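Long-range contacts in xylulose kinase (Bifidobacterium adolescentis ATCC 15703, PDB 3I8B), which probably phosphorylates D-xylulose to D-xylulose 5-phosphate with ATP, as a member of the FGGY family of carbohydrate kinases: residues 287-292 with 299-304; 291-296 with 428-433. All blocks are in the same frame, centred on the assembly; numbering follows the deposited sequence.

Contact 1 (287-292 with 299-304); sequences GDVSIS and AAAISE
Val289 and Ala301 face each other in a beta hairpin of the C-terminal FGGY domain, which has an actin-like ATPase fold. They form an antiparallel non-hydrogen-bonded pair with CA atoms 3.9 Å apart. Val289 CG2 does the touching. It stands anti to the backbone N, and CG1 takes the position between N and the carbonyl carbon (chi1 69°). Val289 CG2 lies 3.7 Å from Ala301 CB. Val289 CG2 also packs closely on the partner backbone, 3.1 Å from Ala300 O. That oxygen is gripped further: Ser290 N donates to Ala300 O at 2.8 Å, with the donor tilted 25° from the carbonyl plane, and Val289 CA adds a CA-H...O contact.

Ile291 and Ala299 meet more loosely on the same face, CG1 to CB. Helix 396-420 packs on this face, with Ile418 against Ala301 and Cys414 against Ala299.

Ser290 and Ala300 project from the other face, where Ser290 OG stands 4.0 Å from Ala300 CB. Ala300 also rests on Leu325 and Leu327 of the next strand. Its side chain is about 8 Å from that of Gln74, a predicted substrate-binding residue.

Asp288 turns its carboxylate to Arg427 in a salt bridge. Its backbone stays in the ladder: Ile302 N donates to Asp288 O at 3.0 Å, and Gly287 N donates to Ile302 O at 3.0 Å.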
# COMPACT_ATOMS: atom_id res chain seq x y z
N GLY A 287 -7.84 6.24 -13.86
CA GLY A 287 -8.69 7.40 -13.65
C GLY A 287 -9.48 7.37 -12.35
O GLY A 287 -9.99 8.39 -11.88
N ASP A 288 -9.58 6.18 -11.78
CA ASP A 288 -10.24 5.99 -10.49
C ASP A 288 -9.25 6.30 -9.37
O ASP A 288 -8.06 5.98 -9.47
CB ASP A 288 -10.70 4.53 -10.33
CG ASP A 288 -11.90 4.18 -11.21
OD1 ASP A 288 -12.60 5.10 -11.69
OD2 ASP A 288 -12.13 2.98 -11.43
N VAL A 289 -9.74 6.94 -8.32
CA VAL A 289 -8.98 7.02 -7.09
C VAL A 289 -9.84 6.49 -5.96
O VAL A 289 -11.07 6.60 -5.99
CB VAL A 289 -8.54 8.46 -6.78
CG1 VAL A 289 -9.75 9.31 -6.42
CG2 VAL A 289 -7.52 8.47 -5.64
N SER A 290 -9.19 5.87 -4.98
CA SER A 290 -9.88 5.46 -3.78
C SER A 290 -9.32 6.27 -2.62
O SER A 290 -8.11 6.51 -2.56
CB SER A 290 -9.67 3.97 -3.52
OG SER A 290 -8.35 3.71 -3.09
N ILE A 291 -10.20 6.68 -1.72
CA ILE A 291 -9.77 7.30 -0.48
C ILE A 291 -10.13 6.37 0.67
O ILE A 291 -11.30 6.14 0.97
CB ILE A 291 -10.47 8.65 -0.26
CG1 ILE A 291 -9.93 9.67 -1.26
CG2 ILE A 291 -10.27 9.11 1.17
CD1 ILE A 291 -10.88 10.80 -1.54
N SER A 292 -9.11 5.80 1.30
CA SER A 292 -9.34 4.96 2.46
C SER A 292 -9.13 5.84 3.68
O SER A 292 -8.02 6.31 3.95
CB SER A 292 -8.38 3.78 2.46
OG SER A 292 -8.81 2.79 3.36
N ALA A 299 -4.89 7.91 -0.18
CA ALA A 299 -5.46 8.19 -1.49
C ALA A 299 -4.64 7.49 -2.59
O ALA A 299 -3.48 7.82 -2.81
CB ALA A 299 -5.51 9.69 -1.75
N ALA A 300 -5.25 6.52 -3.27
CA ALA A 300 -4.56 5.75 -4.28
C ALA A 300 -5.32 5.85 -5.60
O ALA A 300 -6.51 5.53 -5.67
CB ALA A 300 -4.43 4.30 -3.85
N ALA A 301 -4.63 6.31 -6.64
CA ALA A 301 -5.25 6.44 -7.95
C ALA A 301 -4.55 5.51 -8.92
O ALA A 301 -3.36 5.21 -8.76
CB ALA A 301 -5.17 7.89 -8.45
N ILE A 302 -5.29 5.05 -9.92
CA ILE A 302 -4.69 4.28 -10.99
C ILE A 302 -4.31 5.20 -12.13
O ILE A 302 -5.16 5.92 -12.66
CB ILE A 302 -5.61 3.18 -11.45
CG1 ILE A 302 -5.95 2.29 -10.26
CG2 ILE A 302 -4.96 2.35 -12.58
CD1 ILE A 302 -7.29 1.73 -10.33
N SER A 303 -3.04 5.15 -12.50
CA SER A 303 -2.44 6.04 -13.48
C SER A 303 -1.95 5.25 -14.69
O SER A 303 -1.27 4.23 -14.55
CB SER A 303 -1.27 6.80 -12.83
OG SER A 303 -0.53 7.55 -13.78
N GLU A 304 -2.29 5.72 -15.89
CA GLU A 304 -1.84 5.08 -17.12
C GLU A 304 -0.31 5.05 -17.20
O GLU A 304 0.29 4.03 -17.56
CB GLU A 304 -2.45 5.80 -18.33
CG GLU A 304 -2.03 5.24 -19.67
CD GLU A 304 -2.67 3.89 -19.96
OE1 GLU A 304 -3.67 3.55 -19.29
OE2 GLU A 304 -2.18 3.18 -20.85

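Contact 2 (291-296 with 428-433); sequences ISLGTS and ILLIGG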
# COMPACT_ATOMS: atom_id res chain seq x y z
N ILE A 291 -10.20 6.68 -1.72
CA ILE A 291 -9.77 7.30 -0.48
C ILE A 291 -10.13 6.37 0.67
O ILE A 291 -11.30 6.14 0.97
CB ILE A 291 -10.47 8.65 -0.26
CG1 ILE A 291 -9.93 9.67 -1.26
CG2 ILE A 291 -10.27 9.11 1.17
CD1 ILE A 291 -10.88 10.80 -1.54
N SER A 292 -9.11 5.80 1.30
CA SER A 292 -9.34 4.96 2.46
C SER A 292 -9.13 5.84 3.68
O SER A 292 -8.02 6.31 3.95
CB SER A 292 -8.38 3.78 2.46
OG SER A 292 -8.81 2.79 3.36
N LEU A 293 -10.21 6.08 4.41
CA LEU A 293 -10.18 7.02 5.52
C LEU A 293 -10.33 6.31 6.85
O LEU A 293 -11.45 6.07 7.30
CB LEU A 293 -11.30 8.04 5.34
CG LEU A 293 -11.19 9.43 5.98
CD1 LEU A 293 -9.86 10.11 5.62
CD2 LEU A 293 -12.37 10.27 5.53
N GLY A 294 -9.21 5.94 7.46
CA GLY A 294 -9.20 5.48 8.84
C GLY A 294 -8.73 6.67 9.67
O GLY A 294 -8.90 7.81 9.24
N THR A 295 -8.14 6.41 10.84
CA THR A 295 -7.51 7.48 11.63
C THR A 295 -6.50 8.23 10.77
O THR A 295 -6.33 9.44 10.90
CB THR A 295 -6.80 6.93 12.89
OG1 THR A 295 -5.83 5.95 12.51
CG2 THR A 295 -7.81 6.29 13.83
N SER A 296 -5.82 7.49 9.89
CA SER A 296 -4.99 8.10 8.86
C SER A 296 -5.63 7.81 7.51
O SER A 296 -6.55 6.99 7.40
CB SER A 296 -3.57 7.54 8.90
OG SER A 296 -3.49 6.28 8.28
N ILE A 428 -14.25 8.97 -7.85
CA ILE A 428 -13.75 8.82 -6.48
C ILE A 428 -14.52 7.73 -5.74
O ILE A 428 -15.75 7.76 -5.70
CB ILE A 428 -13.95 10.11 -5.67
CG1 ILE A 428 -13.42 11.32 -6.43
CG2 ILE A 428 -13.30 9.99 -4.28
CD1 ILE A 428 -13.69 12.64 -5.71
N LEU A 429 -13.79 6.78 -5.15
CA LEU A 429 -14.39 5.79 -4.27
C LEU A 429 -13.97 6.12 -2.84
O LEU A 429 -12.81 6.45 -2.61
CB LEU A 429 -13.95 4.38 -4.64
CG LEU A 429 -14.52 3.79 -5.93
CD1 LEU A 429 -14.06 4.59 -7.13
CD2 LEU A 429 -14.13 2.32 -6.08
N LEU A 430 -14.90 6.02 -1.91
CA LEU A 430 -14.62 6.32 -0.52
C LEU A 430 -14.85 5.08 0.32
O LEU A 430 -15.97 4.56 0.39
CB LEU A 430 -15.50 7.47 -0.02
CG LEU A 430 -15.39 7.78 1.47
CD1 LEU A 430 -13.99 8.33 1.81
CD2 LEU A 430 -16.48 8.77 1.89
N ILE A 431 -13.79 4.61 0.97
CA ILE A 431 -13.84 3.40 1.78
C ILE A 431 -13.23 3.64 3.15
O ILE A 431 -12.81 4.76 3.46
CB ILE A 431 -13.07 2.25 1.12
CG1 ILE A 431 -11.63 2.70 0.81
CG2 ILE A 431 -13.79 1.77 -0.14
CD1 ILE A 431 -10.79 1.66 0.07
N GLY A 432 -13.17 2.59 3.95
CA GLY A 432 -12.65 2.68 5.30
C GLY A 432 -13.69 3.19 6.29
O GLY A 432 -14.80 3.56 5.90
N GLY A 433 -13.32 3.20 7.56
CA GLY A 433 -14.20 3.64 8.64
C GLY A 433 -14.80 5.02 8.44
O GLY A 433 -15.98 5.23 8.71
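Ile431 lies against Ser292 where two parallel strands of the C-terminal FGGY domain sheet run side by side. Its CG1 sits between the backbone N and the carbonyl carbon (chi1 54°). Ile431 CG1 comes within 3.5 Å of Ile291 O. Ile431 CG1 is 3.8 Å from Ser292 CB. CD1 continues alongside Ser292, near both CB and OG. An alanine at Ile431 would probably open a gap beside Ser292 and leave its CB and OG without this apolar neighbour.

On the other face, the side chains of Ile291 and Ile428 run alongside each other in the same direction, with Ile291 CD1 3.7 Å from Ile428 CG2. Ile291 and Leu430 cross obliquely, Ile291 CG2 lying 3.9 Å from Leu430 CD1.

The backbone ladder fixes these positions. Ile291 N donates to Leu429 O, and Ile431 N returns a nearly straight bond of 2.9 Å to Ile291 O. Farther out, Leu415 of helix 396-420 and Leu448 of helix 438-448 both pack on Ile291 and Ile428. Pro455 and Leu282 touch Ile431.

The strand pairing ends with Leu293 N donating to Ile431 O at 3.1 Å. Next comes Gly432, with phi 82°, where a CB would clash with Leu293 N.

Both contacts belong to one mixed sheet in the C-terminal FGGY domain, and their centres lie 12 Å apart. Strand 288-293 is common to both. Contact 1 pairs it with strand 297-301, the other arm of the hairpin. Contact 2 pairs its opposite edge with strand 427-431, which comes more than 130 residues later in the chain. The two share Ile291 and Ser292. They also touch directly, with a probable hydrogen bond of 2.9 Å between Val289 O and Leu429 N. Helix 396-420 packs on both. Strand 288-293 therefore joins a local antiparallel pairing to a distant parallel one, in the interior of the domain.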